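Long-range contacts in translation initiation factor eif-2b-like protein (Chaetomium thermophilum, PDB 4ZEO), which forms the delta subunit of the heterodecameric eIF2B complex and probably acts in translation initiation, through guanine nucleotide exchange on eIF2: residues 164-169 with 214-219; 197-202 with 240-245; 307-312 with 332-337; 340-345 with 374-379. All coordinates share one frame; numbering follows the deposited sequence.

Overall arrangement
The four contacts follow the elongated chain from a helical N-terminal part to a C-terminal part built on a six-stranded parallel sheet. Contacts 1 and 2 interlock along the sequence and share helix 200-219: contact 2 lies at its start and contact 1 at its end, with centres about 30 Å apart. Contacts 3 and 4 come later, one after the other, where the chain runs through strand 336-338 and into the loop beyond; their centres are about 19 Å apart. Contacts 2 and 3, with centres about 56 Å apart, lie on opposite sides of the chain's centre. The first pair joins helix 200-219 to another helix and to an interhelical connection; in the Rossmann-like domain, contact 3 pairs two strands and contact 4 sets a loop against a helix.

Contact 1 (164-169 with 214-219); sequences QQMATF and EYLTEC
Tyr215 meets Gln164 through its hydroxyl: OH lies 3.7 Å from Gln164 CG, and the amide plane of the glutamine is turned 76° from the phenol ring. The same hydroxyl makes a weak hydrogen bond to the carbonyl of Leu160, one turn earlier on helix 157-168, so the tyrosine touches that helix at two levels. One residue on, Leu216 points its CD2 methyl at the sulfur of Met166, with CD2 and SD 4.4 Å apart. Both side chains are buried, and both also touch Thr181 of helix 174-191. Segments 164-168 and 214-219 run in the same sense at only 15° to each other, axes 8.8 Å apart; they belong to helices 157-168 and 200-219 of the helical N-terminal domain of the eIF2B alpha/beta/delta family. The closest backbone approach comes at Cys219, whose CA is 4.8 Å from that of Ala167. Ala167 CB rests 3.5 Å from the carbonyl oxygen O of Cys219 and also touches its CB. With SG beside its own backbone N (chi1 -65°), the cysteine turns its sulfur back over one face of the Tyr215 ring, offset toward the rim.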
loop_
_atom_site.group_PDB
_atom_site.type_symbol
_atom_site.label_atom_id
_atom_site.label_comp_id
_atom_site.label_asym_id
_atom_site.label_seq_id
_atom_site.Cartn_x
_atom_site.Cartn_y
_atom_site.Cartn_z
ATOM N N GLN A 164 17.501 5.900 1.051
ATOM C CA GLN A 164 17.812 6.562 2.305
ATOM C C GLN A 164 16.507 6.906 3.029
ATOM O O GLN A 164 16.402 6.722 4.243
ATOM C CB GLN A 164 18.650 7.809 2.061
ATOM C CG GLN A 164 20.108 7.483 1.801
ATOM C CD GLN A 164 20.833 8.580 1.074
ATOM O OE1 GLN A 164 20.335 9.697 0.947
ATOM N NE2 GLN A 164 22.029 8.274 0.604
ATOM N N GLN A 165 15.503 7.352 2.273
ATOM C CA GLN A 165 14.198 7.657 2.850
ATOM C C GLN A 165 13.541 6.420 3.441
ATOM O O GLN A 165 12.908 6.496 4.483
ATOM C CB GLN A 165 13.303 8.282 1.801
ATOM C CG GLN A 165 13.822 9.601 1.308
ATOM C CD GLN A 165 13.055 10.102 0.120
ATOM O OE1 GLN A 165 11.856 9.865 -0.012
ATOM N NE2 GLN A 165 13.747 10.784 -0.770
ATOM N N MET A 166 13.706 5.275 2.789
ATOM C CA MET A 166 13.168 4.023 3.321
ATOM C C MET A 166 13.874 3.594 4.621
ATOM O O MET A 166 13.223 3.285 5.618
ATOM C CB MET A 166 13.270 2.916 2.264
ATOM C CG MET A 166 12.408 3.184 1.033
ATOM S SD MET A 166 12.336 1.760 -0.063
ATOM C CE MET A 166 11.417 2.419 -1.438
ATOM N N ALA A 167 15.204 3.629 4.612
ATOM C CA ALA A 167 16.014 3.256 5.769
ATOM C C ALA A 167 15.873 4.255 6.921
ATOM O O ALA A 167 16.009 3.895 8.085
ATOM C CB ALA A 167 17.454 3.113 5.362
ATOM N N THR A 168 15.673 5.526 6.580
ATOM C CA THR A 168 15.471 6.609 7.560
ATOM C C THR A 168 14.106 6.463 8.215
ATOM O O THR A 168 13.847 7.010 9.273
ATOM C CB THR A 168 15.600 7.978 6.882
ATOM O OG1 THR A 168 16.952 8.143 6.453
ATOM C CG2 THR A 168 15.246 9.126 7.815
ATOM N N PHE A 169 13.232 5.742 7.526
ATOM C CA PHE A 169 11.867 5.487 7.950
ATOM C C PHE A 169 11.001 6.708 7.625
ATOM O O PHE A 169 9.909 6.870 8.151
ATOM C CB PHE A 169 11.815 5.104 9.431
ATOM C CG PHE A 169 10.692 4.195 9.768
ATOM C CD1 PHE A 169 10.564 2.985 9.101
ATOM C CD2 PHE A 169 9.777 4.520 10.764
ATOM C CE1 PHE A 169 9.526 2.129 9.394
ATOM C CE2 PHE A 169 8.733 3.662 11.074
ATOM C CZ PHE A 169 8.607 2.464 10.389
ATOM N N GLU A 214 19.283 -4.113 -5.407
ATOM C CA GLU A 214 20.118 -4.622 -4.339
ATOM C C GLU A 214 20.347 -3.546 -3.300
ATOM O O GLU A 214 20.348 -3.821 -2.100
ATOM C CB GLU A 214 21.475 -5.107 -4.876
ATOM C CG GLU A 214 21.446 -6.506 -5.484
ATOM C CD GLU A 214 22.774 -6.924 -6.116
ATOM O OE1 GLU A 214 22.754 -7.551 -7.196
ATOM O OE2 GLU A 214 23.838 -6.647 -5.513
ATOM N N TYR A 215 20.538 -2.318 -3.764
ATOM C CA TYR A 215 20.726 -1.232 -2.846
ATOM C C TYR A 215 19.476 -0.984 -1.998
ATOM O O TYR A 215 19.569 -0.788 -0.776
ATOM C CB TYR A 215 21.118 0.032 -3.592
ATOM C CG TYR A 215 21.106 1.229 -2.702
ATOM C CD1 TYR A 215 22.135 1.447 -1.799
ATOM C CD2 TYR A 215 20.046 2.124 -2.723
ATOM C CE1 TYR A 215 22.128 2.542 -0.964
ATOM C CE2 TYR A 215 20.028 3.221 -1.884
ATOM C CZ TYR A 215 21.068 3.422 -1.007
ATOM O OH TYR A 215 21.050 4.512 -0.171
ATOM N N LEU A 216 18.316 -0.967 -2.649
ATOM C CA LEU A 216 17.062 -0.727 -1.951
ATOM C C LEU A 216 16.756 -1.816 -0.917
ATOM O O LEU A 216 16.211 -1.534 0.171
ATOM C CB LEU A 216 15.905 -0.610 -2.950
ATOM C CG LEU A 216 15.922 0.679 -3.768
ATOM C CD1 LEU A 216 14.870 0.651 -4.870
ATOM C CD2 LEU A 216 15.751 1.883 -2.847
ATOM N N THR A 217 17.097 -3.052 -1.271
ATOM C CA THR A 217 16.917 -4.202 -0.393
ATOM C C THR A 217 17.788 -4.087 0.837
ATOM O O THR A 217 17.419 -4.533 1.914
ATOM C CB THR A 217 17.241 -5.522 -1.117
ATOM O OG1 THR A 217 16.383 -5.659 -2.254
ATOM C CG2 THR A 217 17.022 -6.705 -0.205
ATOM N N GLU A 218 18.969 -3.523 0.654
ATOM C CA GLU A 218 19.894 -3.288 1.749
ATOM C C GLU A 218 19.343 -2.248 2.725
ATOM O O GLU A 218 19.488 -2.414 3.931
ATOM C CB GLU A 218 21.259 -2.860 1.202
ATOM C CG GLU A 218 22.132 -4.038 0.746
ATOM C CD GLU A 218 23.149 -3.696 -0.354
ATOM O OE1 GLU A 218 23.457 -2.506 -0.604
ATOM O OE2 GLU A 218 23.666 -4.655 -0.961
ATOM N N CYS A 219 18.716 -1.191 2.194
ATOM C CA CYS A 219 18.089 -0.131 2.998
ATOM C C CYS A 219 16.939 -0.652 3.831
ATOM O O CYS A 219 16.777 -0.270 4.983
ATOM C CB CYS A 219 17.576 1.011 2.120
ATOM S SG CYS A 219 18.857 1.901 1.256
#

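Contact 2 (197-202 with 240-245); sequences GNSLSR and FDINTP
Ser199 and Ile242 face each other with CA atoms 5.2 Å apart, and Ser201 and Phe240 do so at 5.6 Å between CA atoms, so the two backbones pass in opposite senses. From Asp241 to Thr244 the chain makes a type I beta turn, closed by Thr244 N bonding Asp241 O (3.0 Å), with Asp241 N also giving a nearly straight bond to Thr244 OG1 (N-H...O 168°). Ile242, on this turn, makes the largest single contribution to the packing. Its CG1, anti to the backbone N (chi1 -152°), lies 3.5 Å from Ser199 CB. From there CD1 reaches over one face of the Arg202 guanidinium, off-centre, 3.5 Å from NE. Ser199 OG and Ser201 OG share a hydrogen bond of 2.7 Å in which either may be the donor. Ser201 also sets its CB against the carbonyl oxygen of Phe240. Leu200 approaches the phenylalanine ring obliquely, with CD2 4.0 Å from Phe240 CD2; that ring also rests on Ala249 and Leu253 of helix 246-277. The arrangement is that of a helical bundle end, where the N-cap residue Ser199 and first turn of helix 200-219 pack on the connection between helices 224-239 and 246-277.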
loop_
_atom_site.group_PDB
_atom_site.type_symbol
_atom_site.label_atom_id
_atom_site.label_comp_id
_atom_site.label_asym_id
_atom_site.label_seq_id
_atom_site.Cartn_x
_atom_site.Cartn_y
_atom_site.Cartn_z
ATOM N N GLY A 197 27.890 -1.793 -28.931
ATOM C CA GLY A 197 27.816 -3.207 -29.257
ATOM C C GLY A 197 26.955 -4.032 -28.309
ATOM O O GLY A 197 27.152 -5.241 -28.171
ATOM N N ASN A 198 26.014 -3.382 -27.633
ATOM C CA ASN A 198 25.148 -4.071 -26.689
ATOM C C ASN A 198 23.693 -3.629 -26.858
ATOM O O ASN A 198 23.411 -2.682 -27.576
ATOM C CB ASN A 198 25.660 -3.832 -25.263
ATOM C CG ASN A 198 25.296 -4.961 -24.297
ATOM O OD1 ASN A 198 24.244 -5.594 -24.419
ATOM N ND2 ASN A 198 26.194 -5.240 -23.357
ATOM N N SER A 199 22.762 -4.358 -26.265
ATOM C CA SER A 199 21.363 -3.973 -26.317
ATOM C C SER A 199 20.816 -3.843 -24.905
ATOM O O SER A 199 21.301 -4.491 -23.981
ATOM C CB SER A 199 20.536 -4.980 -27.102
ATOM O OG SER A 199 20.384 -6.173 -26.361
ATOM N N LEU A 200 19.804 -3.003 -24.745
ATOM C CA LEU A 200 19.168 -2.828 -23.457
ATOM C C LEU A 200 18.605 -4.163 -22.982
ATOM O O LEU A 200 18.694 -4.493 -21.799
ATOM C CB LEU A 200 18.053 -1.779 -23.563
ATOM C CG LEU A 200 17.035 -1.546 -22.435
ATOM C CD1 LEU A 200 16.546 -0.100 -22.489
ATOM C CD2 LEU A 200 15.850 -2.504 -22.477
ATOM N N SER A 201 18.063 -4.938 -23.925
ATOM C CA SER A 201 17.426 -6.231 -23.639
ATOM C C SER A 201 18.374 -7.200 -22.952
ATOM O O SER A 201 17.938 -8.121 -22.286
ATOM C CB SER A 201 16.873 -6.883 -24.913
ATOM O OG SER A 201 17.899 -7.205 -25.824
ATOM N N ARG A 202 19.660 -7.060 -23.226
ATOM C CA ARG A 202 20.695 -7.901 -22.631
ATOM C C ARG A 202 21.469 -7.238 -21.463
ATOM O O ARG A 202 21.940 -7.931 -20.564
ATOM C CB ARG A 202 21.640 -8.387 -23.742
ATOM C CG ARG A 202 20.955 -9.448 -24.639
ATOM C CD ARG A 202 21.935 -10.344 -25.417
ATOM N NE ARG A 202 21.295 -10.938 -26.599
ATOM C CZ ARG A 202 21.888 -11.770 -27.454
ATOM N NH1 ARG A 202 23.149 -12.146 -27.270
ATOM N NH2 ARG A 202 21.211 -12.245 -28.495
ATOM N N PHE A 240 11.497 -6.958 -25.236
ATOM C CA PHE A 240 12.436 -6.354 -26.175
ATOM C C PHE A 240 13.483 -7.340 -26.711
ATOM O O PHE A 240 13.762 -8.369 -26.084
ATOM C CB PHE A 240 13.122 -5.184 -25.486
ATOM C CG PHE A 240 12.179 -4.097 -25.092
ATOM C CD1 PHE A 240 11.164 -3.719 -25.936
ATOM C CD2 PHE A 240 12.262 -3.505 -23.848
ATOM C CE1 PHE A 240 10.289 -2.729 -25.575
ATOM C CE2 PHE A 240 11.379 -2.511 -23.483
ATOM C CZ PHE A 240 10.389 -2.133 -24.345
ATOM N N ASP A 241 14.021 -7.040 -27.892
ATOM C CA ASP A 241 15.073 -7.854 -28.506
ATOM C C ASP A 241 16.314 -7.007 -28.800
ATOM O O ASP A 241 16.284 -5.778 -28.656
ATOM C CB ASP A 241 14.564 -8.564 -29.774
ATOM C CG ASP A 241 14.083 -7.604 -30.849
ATOM O OD1 ASP A 241 12.989 -7.833 -31.408
ATOM O OD2 ASP A 241 14.791 -6.629 -31.153
ATOM N N ILE A 242 17.401 -7.671 -29.190
ATOM C CA ILE A 242 18.642 -6.984 -29.537
ATOM C C ILE A 242 18.430 -5.976 -30.679
ATOM O O ILE A 242 19.103 -4.949 -30.743
ATOM C CB ILE A 242 19.751 -7.985 -29.888
ATOM C CG1 ILE A 242 21.108 -7.369 -29.580
ATOM C CG2 ILE A 242 19.687 -8.445 -31.356
ATOM C CD1 ILE A 242 21.983 -8.259 -28.740
ATOM N N ASN A 243 17.508 -6.286 -31.586
ATOM C CA ASN A 243 17.176 -5.407 -32.699
ATOM C C ASN A 243 16.336 -4.198 -32.305
ATOM O O ASN A 243 16.218 -3.261 -33.082
ATOM C CB ASN A 243 16.462 -6.184 -33.800
ATOM C CG ASN A 243 17.387 -7.124 -34.536
ATOM O OD1 ASN A 243 17.901 -8.085 -33.974
ATOM N ND2 ASN A 243 17.610 -6.842 -35.809
ATOM N N THR A 244 15.687 -4.244 -31.141
ATOM C CA THR A 244 14.912 -3.094 -30.672
ATOM C C THR A 244 15.798 -1.864 -30.519
ATOM O O THR A 244 16.876 -1.960 -29.947
ATOM C CB THR A 244 14.230 -3.357 -29.308
ATOM O OG1 THR A 244 13.452 -4.557 -29.366
ATOM C CG2 THR A 244 13.322 -2.191 -28.943
ATOM N N PRO A 245 15.369 -0.718 -31.078
ATOM C CA PRO A 245 16.109 0.533 -30.883
ATOM C C PRO A 245 15.920 1.097 -29.472
ATOM O O PRO A 245 14.839 0.969 -28.899
ATOM C CB PRO A 245 15.516 1.451 -31.947
ATOM C CG PRO A 245 14.152 0.913 -32.178
ATOM C CD PRO A 245 14.297 -0.572 -32.075
#

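Contact 3 (307-312 with 332-337); sequences KSFNVT and AGIPVL
Val311 and Ile334 set branch against branch, CG2 to CG2 at 3.7 Å, their side chains inclined to each other. Ile334 holds CG2 anti to its backbone N, and its other branch runs to Phe309, where CD1 comes within 4.0 Å of CZ; the phenylalanine ring meets this methyl obliquely. An alanine in place of Ile334 would probably open a gap between Phe309 and Val311, each having lost the methyl it packs on. At the exposed rim, Asn310 and Pro335 cross at about a right angle, the amide oxygen OD1 being 3.5 Å from the ring carbon CB. Farther along, Thr312 and Leu337 lie side by side and point the same way, on the sheet face opposite Val311 and Val336. The backbone pairing sets the register of the strand residues. Val311 gives its N-H to Pro335 O (3.1 Å) and accepts from Leu337 N through its own O (2.8 Å), so it is bonded to both residues flanking Val336, the parallel pattern. Strands 310-314 and 336-338 are the two strands of a beta-alpha-beta unit, whose helix 321-331 presents Leu329 to Val311, Ile334 and Val336. Phe309 packs instead on Leu299 and Ala302 of helix 293-304, while on the strand's other edge Asn310 and Thr312 make backbone bonds to Asp284, Ile286 and Thr288, in and just before strand 285-289.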
loop_
_atom_site.group_PDB
_atom_site.type_symbol
_atom_site.label_atom_id
_atom_site.label_comp_id
_atom_site.label_asym_id
_atom_site.label_seq_id
_atom_site.Cartn_x
_atom_site.Cartn_y
_atom_site.Cartn_z
ATOM N N LYS A 307 -23.141 11.513 3.694
ATOM C CA LYS A 307 -23.513 10.510 4.682
ATOM C C LYS A 307 -23.152 10.934 6.095
ATOM O O LYS A 307 -22.128 11.563 6.334
ATOM C CB LYS A 307 -22.851 9.178 4.331
ATOM C CG LYS A 307 -23.211 8.738 2.921
ATOM C CD LYS A 307 -22.648 7.411 2.598
ATOM C CE LYS A 307 -22.802 7.086 1.138
ATOM N NZ LYS A 307 -22.485 5.653 0.893
ATOM N N SER A 308 -24.019 10.587 7.031
ATOM C CA SER A 308 -23.785 10.873 8.435
ATOM C C SER A 308 -23.580 9.572 9.196
ATOM O O SER A 308 -24.431 8.682 9.200
ATOM C CB SER A 308 -24.949 11.667 9.017
ATOM O OG SER A 308 -26.108 10.863 9.115
ATOM N N PHE A 309 -22.420 9.465 9.828
ATOM C CA PHE A 309 -22.025 8.223 10.455
ATOM C C PHE A 309 -21.040 8.509 11.571
ATOM O O PHE A 309 -20.496 9.609 11.675
ATOM C CB PHE A 309 -21.423 7.271 9.421
ATOM C CG PHE A 309 -20.312 7.878 8.604
ATOM C CD1 PHE A 309 -20.583 8.596 7.456
ATOM C CD2 PHE A 309 -18.985 7.704 8.972
ATOM C CE1 PHE A 309 -19.563 9.151 6.715
ATOM C CE2 PHE A 309 -17.961 8.262 8.221
ATOM C CZ PHE A 309 -18.258 8.980 7.096
ATOM N N ASN A 310 -20.831 7.508 12.409
ATOM C CA ASN A 310 -19.927 7.616 13.532
ATOM C C ASN A 310 -18.678 6.819 13.288
ATOM O O ASN A 310 -18.710 5.786 12.615
ATOM C CB ASN A 310 -20.611 7.148 14.801
ATOM C CG ASN A 310 -21.682 8.110 15.263
ATOM O OD1 ASN A 310 -21.508 9.325 15.207
ATOM N ND2 ASN A 310 -22.791 7.574 15.743
ATOM N N VAL A 311 -17.559 7.325 13.783
ATOM C CA VAL A 311 -16.310 6.595 13.661
ATOM C C VAL A 311 -15.650 6.396 15.014
ATOM O O VAL A 311 -15.547 7.326 15.819
ATOM C CB VAL A 311 -15.347 7.304 12.687
ATOM C CG1 VAL A 311 -14.004 6.627 12.678
ATOM C CG2 VAL A 311 -15.953 7.330 11.291
ATOM N N THR A 312 -15.236 5.166 15.269
ATOM C CA THR A 312 -14.456 4.855 16.442
ATOM C C THR A 312 -13.048 4.580 15.972
ATOM O O THR A 312 -12.826 3.738 15.113
ATOM C CB THR A 312 -15.022 3.639 17.227
ATOM O OG1 THR A 312 -16.270 3.998 17.829
ATOM C CG2 THR A 312 -14.057 3.197 18.331
ATOM N N ALA A 332 -13.466 17.256 9.104
ATOM C CA ALA A 332 -14.389 16.969 8.001
ATOM C C ALA A 332 -15.864 16.952 8.443
ATOM O O ALA A 332 -16.761 16.812 7.602
ATOM C CB ALA A 332 -14.023 15.648 7.333
ATOM N N GLY A 333 -16.104 17.004 9.757
ATOM C CA GLY A 333 -17.453 17.043 10.300
ATOM C C GLY A 333 -17.982 15.707 10.806
ATOM O O GLY A 333 -19.151 15.598 11.177
ATOM N N ILE A 334 -17.104 14.704 10.849
ATOM C CA ILE A 334 -17.433 13.368 11.321
ATOM C C ILE A 334 -17.247 13.264 12.827
ATOM O O ILE A 334 -16.199 13.657 13.344
ATOM C CB ILE A 334 -16.545 12.306 10.652
ATOM C CG1 ILE A 334 -16.615 12.423 9.116
ATOM C CG2 ILE A 334 -16.925 10.910 11.126
ATOM C CD1 ILE A 334 -15.568 11.606 8.369
ATOM N N PRO A 335 -18.272 12.755 13.540
ATOM C CA PRO A 335 -18.148 12.529 14.981
ATOM C C PRO A 335 -17.213 11.357 15.244
ATOM O O PRO A 335 -17.464 10.267 14.730
ATOM C CB PRO A 335 -19.583 12.202 15.427
ATOM C CG PRO A 335 -20.451 12.552 14.286
ATOM C CD PRO A 335 -19.614 12.400 13.055
ATOM N N VAL A 336 -16.156 11.571 16.025
ATOM C CA VAL A 336 -15.170 10.523 16.248
ATOM C C VAL A 336 -14.948 10.238 17.734
ATOM O O VAL A 336 -14.802 11.158 18.549
ATOM C CB VAL A 336 -13.810 10.881 15.610
ATOM C CG1 VAL A 336 -12.787 9.774 15.870
ATOM C CG2 VAL A 336 -13.964 11.137 14.111
ATOM N N LEU A 337 -14.939 8.950 18.065
ATOM C CA LEU A 337 -14.569 8.467 19.387
ATOM C C LEU A 337 -13.157 7.892 19.324
ATOM O O LEU A 337 -12.878 6.961 18.572
ATOM C CB LEU A 337 -15.562 7.421 19.864
ATOM C CG LEU A 337 -15.473 6.890 21.285
ATOM C CD1 LEU A 337 -15.452 8.032 22.284
ATOM C CD2 LEU A 337 -16.657 5.965 21.518
#

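Contact 4 (340-345 with 374-379)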
loop_
_atom_site.group_PDB
_atom_site.type_symbol
_atom_site.label_atom_id
_atom_site.label_comp_id
_atom_site.label_asym_id
_atom_site.label_seq_id
_atom_site.Cartn_x
_atom_site.Cartn_y
_atom_site.Cartn_z
ATOM N N PRO A 340 -6.747 5.674 22.720
ATOM C CA PRO A 340 -5.297 5.540 22.551
ATOM C C PRO A 340 -4.824 4.091 22.574
ATOM O O PRO A 340 -3.689 3.816 22.218
ATOM C CB PRO A 340 -4.738 6.300 23.757
ATOM C CG PRO A 340 -5.799 6.202 24.760
ATOM C CD PRO A 340 -7.071 6.355 23.980
ATOM N N ASN A 341 -5.671 3.187 23.048
ATOM C CA ASN A 341 -5.289 1.788 23.211
ATOM C C ASN A 341 -6.372 0.798 22.821
ATOM O O ASN A 341 -7.443 1.182 22.372
ATOM C CB ASN A 341 -4.872 1.527 24.646
ATOM C CG ASN A 341 -5.867 2.076 25.632
ATOM O OD1 ASN A 341 -7.031 1.673 25.648
ATOM N ND2 ASN A 341 -5.406 2.973 26.498
ATOM N N LEU A 342 -6.069 -0.484 22.976
ATOM C CA LEU A 342 -7.024 -1.558 22.716
ATOM C C LEU A 342 -7.691 -2.048 24.010
ATOM O O LEU A 342 -8.149 -3.179 24.088
ATOM C CB LEU A 342 -6.325 -2.720 22.002
ATOM C CG LEU A 342 -5.816 -2.420 20.584
ATOM C CD1 LEU A 342 -5.337 -3.688 19.876
ATOM C CD2 LEU A 342 -6.877 -1.731 19.748
ATOM N N GLY A 343 -7.688 -1.225 25.053
ATOM C CA GLY A 343 -8.333 -1.605 26.296
ATOM C C GLY A 343 -9.843 -1.652 26.131
ATOM O O GLY A 343 -10.420 -0.797 25.460
ATOM N N GLY A 344 -10.480 -2.654 26.737
ATOM C CA GLY A 344 -11.921 -2.820 26.663
ATOM C C GLY A 344 -12.392 -3.014 25.232
ATOM O O GLY A 344 -13.417 -2.463 24.812
ATOM N N LEU A 345 -11.652 -3.825 24.487
ATOM C CA LEU A 345 -11.900 -4.016 23.061
ATOM C C LEU A 345 -13.292 -4.532 22.690
ATOM O O LEU A 345 -13.912 -4.023 21.759
ATOM C CB LEU A 345 -10.855 -4.984 22.522
ATOM C CG LEU A 345 -10.597 -5.054 21.031
ATOM C CD1 LEU A 345 -10.408 -3.709 20.441
ATOM C CD2 LEU A 345 -9.385 -5.904 20.830
ATOM N N THR A 374 -3.744 -4.836 14.762
ATOM C CA THR A 374 -4.817 -4.971 13.773
ATOM C C THR A 374 -5.558 -6.299 13.935
ATOM O O THR A 374 -6.793 -6.356 13.835
ATOM C CB THR A 374 -4.268 -4.884 12.328
ATOM O OG1 THR A 374 -3.719 -3.581 12.113
ATOM C CG2 THR A 374 -5.364 -5.156 11.279
ATOM N N ALA A 375 -4.788 -7.361 14.189
ATOM C CA ALA A 375 -5.328 -8.703 14.366
ATOM C C ALA A 375 -6.271 -8.792 15.563
ATOM O O ALA A 375 -7.301 -9.459 15.489
ATOM C CB ALA A 375 -4.203 -9.718 14.520
ATOM N N ASP A 376 -5.927 -8.113 16.656
ATOM C CA ASP A 376 -6.781 -8.147 17.842
ATOM C C ASP A 376 -8.129 -7.510 17.529
ATOM O O ASP A 376 -9.169 -8.021 17.949
ATOM C CB ASP A 376 -6.098 -7.460 19.023
ATOM C CG ASP A 376 -4.772 -8.088 19.352
ATOM O OD1 ASP A 376 -4.746 -9.124 20.037
ATOM O OD2 ASP A 376 -3.743 -7.576 18.893
ATOM N N VAL A 377 -8.101 -6.411 16.778
ATOM C CA VAL A 377 -9.319 -5.723 16.359
ATOM C C VAL A 377 -10.199 -6.618 15.469
ATOM O O VAL A 377 -11.395 -6.772 15.737
ATOM C CB VAL A 377 -8.985 -4.424 15.592
ATOM C CG1 VAL A 377 -10.259 -3.702 15.154
ATOM C CG2 VAL A 377 -8.151 -3.516 16.460
ATOM N N ALA A 378 -9.596 -7.231 14.447
ATOM C CA ALA A 378 -10.305 -8.143 13.543
ATOM C C ALA A 378 -10.842 -9.390 14.273
ATOM O O ALA A 378 -11.939 -9.860 13.990
ATOM C CB ALA A 378 -9.404 -8.561 12.386
ATOM N N MET A 379 -10.053 -9.950 15.177
ATOM C CA MET A 379 -10.515 -11.098 15.952
ATOM C C MET A 379 -11.708 -10.753 16.850
ATOM O O MET A 379 -12.676 -11.517 16.936
ATOM C CB MET A 379 -9.380 -11.661 16.805
ATOM C CG MET A 379 -8.321 -12.428 15.999
ATOM S SD MET A 379 -7.063 -13.253 17.007
ATOM C CE MET A 379 -6.146 -11.841 17.598
#
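Leu342 and Leu345 are the first and last residues of a type II beta turn in the loop that leads from strand 336-338 to helix 345-348, and both reach across to helix 374-384 in the Rossmann-like domain. Leu342 divides its two methyls between successive residues of the helix: CD1 lies 3.9 Å from Asp376 CB, and CD2 is 4.0 Å from Val377 CG2. It crosses each of these side chains at about a right angle. Leu345 adds a single methyl: CD2 sits 3.6 Å from the carbonyl oxygen O of Asp376 and 4.1 Å from Asp376 CB. The aspartate therefore takes part through its methylene and backbone. The loop is shaped locally. Asn341 OD1 accepts from Gly343 N at 3.0 Å in an Asx turn, the donor tilted 30° from the carbonyl plane, and Gly344, with a positive phi of 61°, completes the bend and stands at the N-cap position of the short helix. On the sheet side, Leu314 of strand 310-314 touches Leu342, Leu345 and Val377, and Tyr289 of strand 285-289 touches Leu342 and Val377, so the leucines lie over the sheet as well as against the helix. Across the two segments the attraction is van der Waals alone; a hydrogen bond within the loop helps to shape it, and the loop's position against the helix is therefore likely to rest on methyl packing, shared with Leu314 and Tyr289.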